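Clavulanic acid biosynthesis oligopeptide binding protein 2 (Streptomyces clavuligerus, PDB 2WOL) probably binds oligopeptides as an extracellular solute-binding protein of the clavulanic acid biosynthesis pathway. Local coordinates at residues A[494-497]-A[498-501]; A[120-123]-A[124-128]; A[374-377]-A[378-381]. All coordinates share one frame; numbering follows the deposited sequence.

Contact 1. Residues A[494-497]-A[498-501]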
ATOM      1  N   ILE A 494      -4.933  17.390  10.754  1.00 12.52           N
ATOM      2  CA  ILE A 494      -5.284  16.000  10.464  1.00 12.49           C
ATOM      3  C   ILE A 494      -6.579  15.620  11.192  1.00 12.79           C
ATOM      4  O   ILE A 494      -7.504  15.074  10.582  1.00 12.73           O
ATOM      5  CB  ILE A 494      -4.121  15.024  10.804  1.00 12.45           C
ATOM      6  CG1 ILE A 494      -2.947  15.244   9.837  1.00 12.10           C
ATOM      7  CG2 ILE A 494      -4.598  13.561  10.773  1.00 12.64           C
ATOM      8  CD1 ILE A 494      -1.704  14.430  10.150  1.00 12.62           C
ATOM      9  N   ASP A 495      -6.653  15.935  12.485  1.00 13.10           N
ATOM     10  CA  ASP A 495      -7.869  15.687  13.259  1.00 13.71           C
ATOM     11  C   ASP A 495      -9.080  16.363  12.618  1.00 13.81           C
ATOM     12  O   ASP A 495     -10.157  15.768  12.539  1.00 13.64           O
ATOM     13  CB  ASP A 495      -7.695  16.148  14.711  1.00 13.91           C
ATOM     14  CG  ASP A 495      -6.803  15.216  15.524  1.00 15.08           C
ATOM     15  OD1 ASP A 495      -6.506  14.092  15.057  1.00 16.57           O
ATOM     16  OD2 ASP A 495      -6.404  15.609  16.643  1.00 17.73           O
ATOM     17  N   GLU A 496      -8.904  17.595  12.138  1.00 13.79           N
ATOM     18  CA  GLU A 496     -10.009  18.314  11.500  1.00 14.27           C
ATOM     19  C   GLU A 496     -10.530  17.606  10.247  1.00 13.89           C
ATOM     20  O   GLU A 496     -11.743  17.502  10.054  1.00 13.85           O
ATOM     21  CB  GLU A 496      -9.641  19.766  11.188  1.00 14.36           C
ATOM     22  CG  GLU A 496     -10.852  20.616  10.816  1.00 15.22           C
ATOM     23  CD  GLU A 496     -10.539  22.087  10.624  1.00 15.77           C
ATOM     24  OE1 GLU A 496      -9.448  22.542  11.035  1.00 18.16           O
ATOM     25  OE2 GLU A 496     -11.405  22.790  10.058  1.00 18.03           O
ATOM     26  N   THR A 497      -9.623  17.107   9.406  1.00 13.86           N
ATOM     27  CA  THR A 497     -10.033  16.384   8.195  1.00 14.04           C
ATOM     28  C   THR A 497     -10.931  15.193   8.532  1.00 14.51           C
ATOM     29  O   THR A 497     -11.898  14.920   7.823  1.00 14.73           O
ATOM     30  CB  THR A 497      -8.832  15.875   7.347  1.00 13.86           C
ATOM     31  OG1 THR A 497      -8.174  14.791   8.016  1.00 12.94           O
ATOM     32  CG2 THR A 497      -7.832  16.987   7.054  1.00 13.48           C
ATOM     33  N   LEU A 498     -10.613  14.513   9.633  1.00 15.12           N
ATOM     34  CA  LEU A 498     -11.292  13.272  10.011  1.00 15.81           C
ATOM     35  C   LEU A 498     -12.770  13.437  10.377  1.00 16.61           C
ATOM     36  O   LEU A 498     -13.536  12.475  10.282  1.00 16.64           O
ATOM     37  CB  LEU A 498     -10.528  12.552  11.126  1.00 15.41           C
ATOM     38  CG  LEU A 498      -9.178  11.955  10.711  1.00 15.32           C
ATOM     39  CD1 LEU A 498      -8.414  11.447  11.921  1.00 15.72           C
ATOM     40  CD2 LEU A 498      -9.342  10.852   9.666  1.00 15.33           C
ATOM     41  N   HIS A 499     -13.165  14.647  10.777  1.00 17.79           N
ATOM     42  CA  HIS A 499     -14.580  14.943  11.048  1.00 18.78           C
ATOM     43  C   HIS A 499     -15.224  15.874  10.017  1.00 19.60           C
ATOM     44  O   HIS A 499     -16.401  16.224  10.146  1.00 19.79           O
ATOM     45  CB  HIS A 499     -14.778  15.493  12.467  1.00 18.87           C
ATOM     46  CG  HIS A 499     -14.254  16.883  12.664  1.00 18.73           C
ATOM     47  ND1 HIS A 499     -13.181  17.164  13.481  1.00 18.28           N
ATOM     48  CD2 HIS A 499     -14.665  18.072  12.162  1.00 18.09           C
ATOM     49  CE1 HIS A 499     -12.949  18.464  13.468  1.00 18.27           C
ATOM     50  NE2 HIS A 499     -13.835  19.037  12.673  1.00 18.54           N
ATOM     51  N   THR A 500     -14.457  16.279   9.007  1.00 20.28           N
ATOM     52  CA  THR A 500     -14.975  17.147   7.950  1.00 21.09           C
ATOM     53  C   THR A 500     -15.733  16.300   6.930  1.00 21.95           C
ATOM     54  O   THR A 500     -15.155  15.425   6.282  1.00 22.28           O
ATOM     55  CB  THR A 500     -13.848  17.978   7.277  1.00 20.97           C
ATOM     56  OG1 THR A 500     -13.198  18.787   8.265  1.00 20.67           O
ATOM     57  CG2 THR A 500     -14.405  18.888   6.188  1.00 20.86           C
ATOM     58  N   THR A 501     -17.033  16.562   6.809  1.00 22.84           N
ATOM     59  CA  THR A 501     -17.902  15.785   5.922  1.00 23.71           C
ATOM     60  C   THR A 501     -17.723  16.170   4.456  1.00 24.08           C
ATOM     61  O   THR A 501     -17.743  15.302   3.582  1.00 24.48           O
ATOM     62  CB  THR A 501     -19.396  15.916   6.307  1.00 23.71           C
ATOM     63  OG1 THR A 501     -19.788  17.294   6.253  1.00 24.49           O
ATOM     64  CG2 THR A 501     -19.644  15.373   7.709  1.00 23.83           C
TER
HETATM   65  O   HOH W   1     -13.670  21.413   8.959  1.00 25.87           O
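At the weakly bonded C-terminal end of helix 488-499, Thr500 OG1 reaches back to Glu496 O. That bond is short, 2.6 Å from Thr500 OG1 to Glu496 O, and the hydroxyl arrives from above the carbonyl plane. His499 N binds the same oxygen from the opposite face, at 3.3 Å from Glu496 O, so two donors grip one carbonyl where the regular ladder runs out. The imidazole of His499 lies with a face over that carbonyl, Glu496 O sitting 3.5 Å above the ring plane and over its centre. The first torsion of His499 (chi1 71°) sets CG between backbone N and carbonyl carbon, folding the ring back over the preceding turn. Water 1 donates to both Glu496 OE2 and Thr500 OG1, linking carboxylate and hydroxyl. Two residues earlier in the chain, Ile494 O takes Leu498 N and also Thr497 OG1, the latter at 2.7 Å in the carbonyl plane on a lone pair. Leu498 packs on Tyr461 and Phe180, while Leu509 of helix 503-520 covers Glu496, Thr497 and Thr500. Thr500 N closes on Thr497 O, the i+3 to i bonding common where an alpha-helix winds down, here before the short link to helix 503-520.

Contact 2. Residues A[120-123]-A[124-128]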
ATOM      1  N   VAL A 120     -18.068 -10.739  11.677  1.00  9.12           N
ATOM      2  CA  VAL A 120     -17.360  -9.513  11.325  1.00  9.28           C
ATOM      3  C   VAL A 120     -16.780  -8.895  12.592  1.00  9.29           C
ATOM      4  O   VAL A 120     -15.617  -8.484  12.609  1.00  9.34           O
ATOM      5  CB  VAL A 120     -18.258  -8.498  10.571  1.00  9.20           C
ATOM      6  CG1 VAL A 120     -17.473  -7.224  10.249  1.00  9.75           C
ATOM      7  CG2 VAL A 120     -18.805  -9.115   9.293  1.00  9.61           C
ATOM      8  N   ARG A 121     -17.579  -8.849  13.656  1.00  9.21           N
ATOM      9  CA  ARG A 121     -17.057  -8.402  14.938  1.00  9.15           C
ATOM     10  C   ARG A 121     -15.890  -9.279  15.373  1.00  8.69           C
ATOM     11  O   ARG A 121     -14.871  -8.769  15.844  1.00  8.35           O
ATOM     12  CB  ARG A 121     -18.129  -8.400  16.021  1.00  9.56           C
ATOM     13  CG  ARG A 121     -17.578  -8.019  17.389  1.00 10.38           C
ATOM     14  CD  ARG A 121     -18.673  -7.639  18.338  1.00 12.05           C
ATOM     15  NE  ARG A 121     -19.456  -8.798  18.742  1.00 12.05           N
ATOM     16  CZ  ARG A 121     -20.548  -8.721  19.488  1.00 13.57           C
ATOM     17  NH1 ARG A 121     -20.984  -7.536  19.906  1.00 13.94           N
ATOM     18  NH2 ARG A 121     -21.200  -9.830  19.814  1.00 14.98           N
ATOM     19  N   HIS A 122     -16.039 -10.593  15.221  1.00  8.45           N
ATOM     20  CA  HIS A 122     -14.976 -11.507  15.619  1.00  7.74           C
ATOM     21  C   HIS A 122     -13.673 -11.233  14.865  1.00  7.77           C
ATOM     22  O   HIS A 122     -12.600 -11.217  15.469  1.00  7.40           O
ATOM     23  CB  HIS A 122     -15.379 -12.977  15.480  1.00  7.99           C
ATOM     24  CG  HIS A 122     -14.335 -13.918  15.993  1.00  8.23           C
ATOM     25  ND1 HIS A 122     -14.060 -14.053  17.338  1.00  9.63           N
ATOM     26  CD2 HIS A 122     -13.468 -14.730  15.346  1.00  8.24           C
ATOM     27  CE1 HIS A 122     -13.079 -14.922  17.496  1.00  9.54           C
ATOM     28  NE2 HIS A 122     -12.700 -15.347  16.304  1.00  9.08           N
ATOM     29  N   ALA A 123     -13.778 -11.003  13.559  1.00  7.51           N
ATOM     30  CA  ALA A 123     -12.618 -10.662  12.736  1.00  7.61           C
ATOM     31  C   ALA A 123     -11.908  -9.412  13.254  1.00  7.54           C
ATOM     32  O   ALA A 123     -10.679  -9.399  13.390  1.00  7.74           O
ATOM     33  CB  ALA A 123     -13.040 -10.472  11.291  1.00  7.54           C
ATOM     34  N   VAL A 124     -12.684  -8.375  13.553  1.00  7.85           N
ATOM     35  CA  VAL A 124     -12.135  -7.129  14.079  1.00  8.30           C
ATOM     36  C   VAL A 124     -11.505  -7.357  15.462  1.00  8.55           C
ATOM     37  O   VAL A 124     -10.429  -6.835  15.761  1.00  8.63           O
ATOM     38  CB  VAL A 124     -13.212  -6.014  14.106  1.00  8.61           C
ATOM     39  CG1 VAL A 124     -12.700  -4.778  14.811  1.00  9.05           C
ATOM     40  CG2 VAL A 124     -13.645  -5.673  12.678  1.00  8.51           C
ATOM     41  N   GLN A 125     -12.172  -8.157  16.290  1.00  8.49           N
ATOM     42  CA  GLN A 125     -11.645  -8.504  17.608  1.00  8.88           C
ATOM     43  C   GLN A 125     -10.315  -9.247  17.521  1.00  8.84           C
ATOM     44  O   GLN A 125      -9.412  -8.986  18.319  1.00  8.70           O
ATOM     45  CB  GLN A 125     -12.672  -9.315  18.396  1.00  9.08           C
ATOM     46  CG  GLN A 125     -13.812  -8.460  18.910  1.00  8.92           C
ATOM     47  CD  GLN A 125     -14.923  -9.238  19.595  1.00  9.33           C
ATOM     48  OE1 GLN A 125     -15.812  -8.636  20.188  1.00 11.79           O
ATOM     49  NE2 GLN A 125     -14.898 -10.565  19.489  1.00 11.10           N
ATOM     50  N   ARG A 126     -10.194 -10.157  16.551  1.00  9.12           N
ATOM     51  CA  ARG A 126      -8.962 -10.921  16.320  1.00  9.22           C
ATOM     52  C   ARG A 126      -7.728 -10.037  16.161  1.00  9.04           C
ATOM     53  O   ARG A 126      -6.641 -10.391  16.620  1.00  9.51           O
ATOM     54  CB  ARG A 126      -9.096 -11.810  15.080  1.00  9.65           C
ATOM     55  CG  ARG A 126     -10.016 -12.990  15.251  1.00 10.11           C
ATOM     56  CD  ARG A 126     -10.152 -13.748  13.947  1.00  8.96           C
ATOM     57  NE  ARG A 126      -9.157 -14.811  13.813  1.00  8.62           N
ATOM     58  CZ  ARG A 126      -8.211 -14.871  12.876  1.00  8.09           C
ATOM     59  NH1 ARG A 126      -8.088 -13.914  11.959  1.00  7.29           N
ATOM     60  NH2 ARG A 126      -7.374 -15.895  12.864  1.00  7.82           N
ATOM     61  N   VAL A 127      -7.897  -8.902  15.487  1.00  8.84           N
ATOM     62  CA  VAL A 127      -6.800  -7.956  15.269  1.00  9.18           C
ATOM     63  C   VAL A 127      -6.137  -7.542  16.591  1.00  9.15           C
ATOM     64  O   VAL A 127      -4.927  -7.297  16.642  1.00  8.94           O
ATOM     65  CB  VAL A 127      -7.287  -6.717  14.475  1.00  9.13           C
ATOM     66  CG1 VAL A 127      -6.189  -5.659  14.355  1.00  9.68           C
ATOM     67  CG2 VAL A 127      -7.789  -7.134  13.093  1.00  9.86           C
ATOM     68  N   PHE A 128      -6.931  -7.495  17.661  1.00  8.94           N
ATOM     69  CA  PHE A 128      -6.435  -7.101  18.982  1.00  8.95           C
ATOM     70  C   PHE A 128      -5.500  -8.131  19.614  1.00  8.98           C
ATOM     71  O   PHE A 128      -4.731  -7.793  20.514  1.00  9.03           O
ATOM     72  CB  PHE A 128      -7.604  -6.828  19.931  1.00  9.14           C
ATOM     73  CG  PHE A 128      -8.297  -5.519  19.684  1.00  8.77           C
ATOM     74  CD1 PHE A 128      -9.111  -5.346  18.568  1.00  9.81           C
ATOM     75  CD2 PHE A 128      -8.151  -4.458  20.578  1.00  9.73           C
ATOM     76  CE1 PHE A 128      -9.757  -4.146  18.342  1.00  9.29           C
ATOM     77  CE2 PHE A 128      -8.796  -3.246  20.357  1.00 10.13           C
ATOM     78  CZ  PHE A 128      -9.604  -3.091  19.239  1.00 10.10           C
TER
HETATM   79  O   HOH W   2     -16.295 -13.429  19.039  1.00 21.17           O
HETATM   80  O   HOH W   3      -9.579 -11.478  11.408  1.00  9.39           O
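His122 turns a face of its imidazole to the aliphatic part of Arg126, one turn on in helix 117-127. Arg126 CG lies 4.1 Å from the centroid of the His122 ring and 28° off its normal, a CH-pi contact of the i to i+4 kind along a buried alpha-helix. The ring gets there because His122 CG stands anti to the backbone N (chi1 -175°), which carries it forward along the helix, whereas the arginine's CG stands anti to its own carbonyl carbon and leans back toward the imidazole. Beyond CG the arginine bends at chi3. His122 NE2 and Arg126 NE share one acceptor, Asp200, and Arg126 NH2 forms a second salt bridge, to Asp47; these carboxylates would offset the arginine's buried charge. Arg121 and Gln125 make the other i to i+4 pair. They run side by side in the same direction with guanidinium and amide planes only 3° apart, and Gln125 OE1 touches Arg121 CG at 3.4 Å. Their polar ends bind the chain ahead: Gln125 OE1 accepts from Leu161 N, and Arg121 NH1 donates to Val164 O. On another side of the helix Val120 and Val124 meet Ile172 and Phe174 of strand 171-175, and Val124 also touches Leu144. The backbone beneath is regular: Gln125 N binds Arg121 O and Arg126 N binds His122 O, both at 2.8 Å. Two waters complete the contact, one between side chains and one between a side chain and the backbone. Water 2 lies 2.9 Å from His122 ND1 and accepts a weak bond from Gln125 NE2. Water 3 donates to Ala123 O and accepts from Arg126 NH1 at 2.9 Å, lying in the plane of the guanidinium at its edge.

Contact 3. Residues A[374-377]-A[378-381]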
ATOM      1  N   ASP A 374      19.713  24.005  -7.033  1.00 10.55           N
ATOM      2  CA  ASP A 374      20.000  25.429  -6.891  1.00 10.44           C
ATOM      3  C   ASP A 374      21.048  25.567  -5.796  1.00 10.38           C
ATOM      4  O   ASP A 374      20.722  25.653  -4.609  1.00 10.53           O
ATOM      5  CB  ASP A 374      18.733  26.219  -6.553  1.00 10.54           C
ATOM      6  CG  ASP A 374      18.969  27.723  -6.521  1.00 11.04           C
ATOM      7  OD1 ASP A 374      20.143  28.149  -6.434  1.00 11.49           O
ATOM      8  OD2 ASP A 374      17.970  28.477  -6.558  1.00 11.72           O
ATOM      9  N   LEU A 375      22.311  25.582  -6.210  1.00 10.46           N
ATOM     10  CA  LEU A 375      23.418  25.556  -5.268  1.00 10.66           C
ATOM     11  C   LEU A 375      23.611  26.898  -4.574  1.00 10.69           C
ATOM     12  O   LEU A 375      24.064  26.939  -3.433  1.00 10.67           O
ATOM     13  CB  LEU A 375      24.706  25.087  -5.953  1.00 11.03           C
ATOM     14  CG  LEU A 375      24.636  23.739  -6.691  1.00 11.67           C
ATOM     15  CD1 LEU A 375      26.026  23.315  -7.154  1.00 13.76           C
ATOM     16  CD2 LEU A 375      23.998  22.638  -5.836  1.00 13.49           C
ATOM     17  N   ASP A 376      23.239  27.985  -5.249  1.00 10.97           N
ATOM     18  CA  ASP A 376      23.244  29.305  -4.612  1.00 11.50           C
ATOM     19  C   ASP A 376      22.276  29.331  -3.429  1.00 11.02           C
ATOM     20  O   ASP A 376      22.630  29.786  -2.338  1.00 11.22           O
ATOM     21  CB  ASP A 376      22.877  30.407  -5.610  1.00 12.22           C
ATOM     22  CG  ASP A 376      24.002  30.726  -6.582  1.00 14.54           C
ATOM     23  OD1 ASP A 376      25.162  30.319  -6.343  1.00 16.55           O
ATOM     24  OD2 ASP A 376      23.720  31.411  -7.587  1.00 18.82           O
ATOM     25  N   ALA A 377      21.061  28.828  -3.640  1.00 10.63           N
ATOM     26  CA  ALA A 377      20.059  28.794  -2.577  1.00  9.96           C
ATOM     27  C   ALA A 377      20.496  27.877  -1.440  1.00  9.73           C
ATOM     28  O   ALA A 377      20.330  28.218  -0.270  1.00  9.35           O
ATOM     29  CB  ALA A 377      18.710  28.363  -3.121  1.00 10.30           C
ATOM     30  N   ALA A 378      21.062  26.721  -1.792  1.00  9.22           N
ATOM     31  CA  ALA A 378      21.559  25.757  -0.802  1.00  9.45           C
ATOM     32  C   ALA A 378      22.655  26.361   0.075  1.00  9.59           C
ATOM     33  O   ALA A 378      22.646  26.185   1.298  1.00  9.46           O
ATOM     34  CB  ALA A 378      22.063  24.489  -1.483  1.00  9.47           C
ATOM     35  N   ARG A 379      23.591  27.075  -0.549  1.00  9.87           N
ATOM     36  CA  ARG A 379      24.692  27.701   0.192  1.00 10.56           C
ATOM     37  C   ARG A 379      24.193  28.794   1.129  1.00 10.08           C
ATOM     38  O   ARG A 379      24.711  28.957   2.235  1.00 10.31           O
ATOM     39  CB  ARG A 379      25.772  28.235  -0.758  1.00 10.58           C
ATOM     40  CG  ARG A 379      26.641  27.133  -1.349  1.00 11.62           C
ATOM     41  CD  ARG A 379      27.661  27.655  -2.341  1.00 12.59           C
ATOM     42  NE  ARG A 379      28.261  26.545  -3.081  1.00 16.00           N
ATOM     43  CZ  ARG A 379      28.147  26.358  -4.394  1.00 16.50           C
ATOM     44  NH1 ARG A 379      27.472  27.221  -5.144  1.00 18.06           N
ATOM     45  NH2 ARG A 379      28.728  25.308  -4.959  1.00 18.59           N
ATOM     46  N   ALA A 380      23.175  29.530   0.689  1.00  9.84           N
ATOM     47  CA  ALA A 380      22.563  30.550   1.530  1.00  9.94           C
ATOM     48  C   ALA A 380      21.891  29.921   2.749  1.00  9.66           C
ATOM     49  O   ALA A 380      21.986  30.450   3.855  1.00  9.98           O
ATOM     50  CB  ALA A 380      21.571  31.378   0.731  1.00  9.70           C
ATOM     51  N   GLU A 381      21.226  28.780   2.548  1.00  9.36           N
ATOM     52  CA  GLU A 381      20.611  28.039   3.649  1.00  9.18           C
ATOM     53  C   GLU A 381      21.672  27.534   4.627  1.00  9.15           C
ATOM     54  O   GLU A 381      21.502  27.638   5.845  1.00  9.05           O
ATOM     55  CB  GLU A 381      19.764  26.868   3.131  1.00  9.03           C
ATOM     56  CG  GLU A 381      18.540  27.264   2.296  1.00  9.01           C
ATOM     57  CD  GLU A 381      17.428  27.942   3.086  1.00 10.17           C
ATOM     58  OE1 GLU A 381      17.347  27.751   4.323  1.00 10.28           O
ATOM     59  OE2 GLU A 381      16.623  28.662   2.450  1.00 10.59           O
TER
HETATM   60  O   HOH W   4      18.067  30.066   0.313  1.00 12.66           O
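Ala378 meets Asp374 across the first turn of helix 375-384: its N donates to Asp374 O at 3.0 Å, and its methyl group rests against the same oxygen. Asp374 is the N-cap of this helix. With CG anti to the backbone N (chi1 -175°), its carboxylate swings over the start of the helix, where OD1 accepts from Ala377 N at 3.0 Å, the N-H pointing almost straight at it (167°) but from above the carboxylate plane. A negative group at this end would also suit the helix dipole.

Arg379 comes next, its N bonded to Leu375 O. The side chain runs extended from CG to NE back toward the N-terminal end, its CG 3.3 Å from Leu375 O. The guanidinium then lays one face over Leu375, with NH1 3.6 Å from Leu375 CB, while Leu375 CD1 approaches NH2. Asp376 OD1 lies at the edge of the guanidinium, near its plane, but at 4.0 Å from Arg379 NH1 the pair is beyond a salt bridge, and any attraction between the charges is probably weak. The firmer polar partner of this group is Arg415 O, which accepts from NH2.

Ala380 continues the ladder with its N on Asp376 O, and its methyl group touches Ala377 O. Glu381 ends the series: its N binds Ala377 O. Glu381 CG passes 3.3 Å from Ala377 O, and the bend at chi2 beyond it turns the carboxylate to water 4, which donates to Glu381 OE2 and Ala377 O.

Glu381 and Ala377 face helix 319-327, touching Tyr327, with His320 and Arg323 also against Glu381. Leu375 and Arg379 lie on Val416, in the loop between helix 401-414 and strand 418-425.

Overall arrangement
From the N terminus, contact 2 comes first, on helix 117-127, then contact 3 on helix 375-384, and last contact 1 at the end of helix 488-499. Each is local, closing no loop beyond a helical turn, and the three follow in series without nesting or crossing. Contact 2 joins its helix to strand 171-175 and helix 140-144. Contact 3, on the opposite side of the chain's centre, lies against helix 319-327 and the 415-416 loop, its centre about 53 Å from that of contact 2. Contact 1 lies nearer to both, with centres about 26 Å from contact 2 and 37 Å from contact 3, and meets helices 460-468 and 503-520.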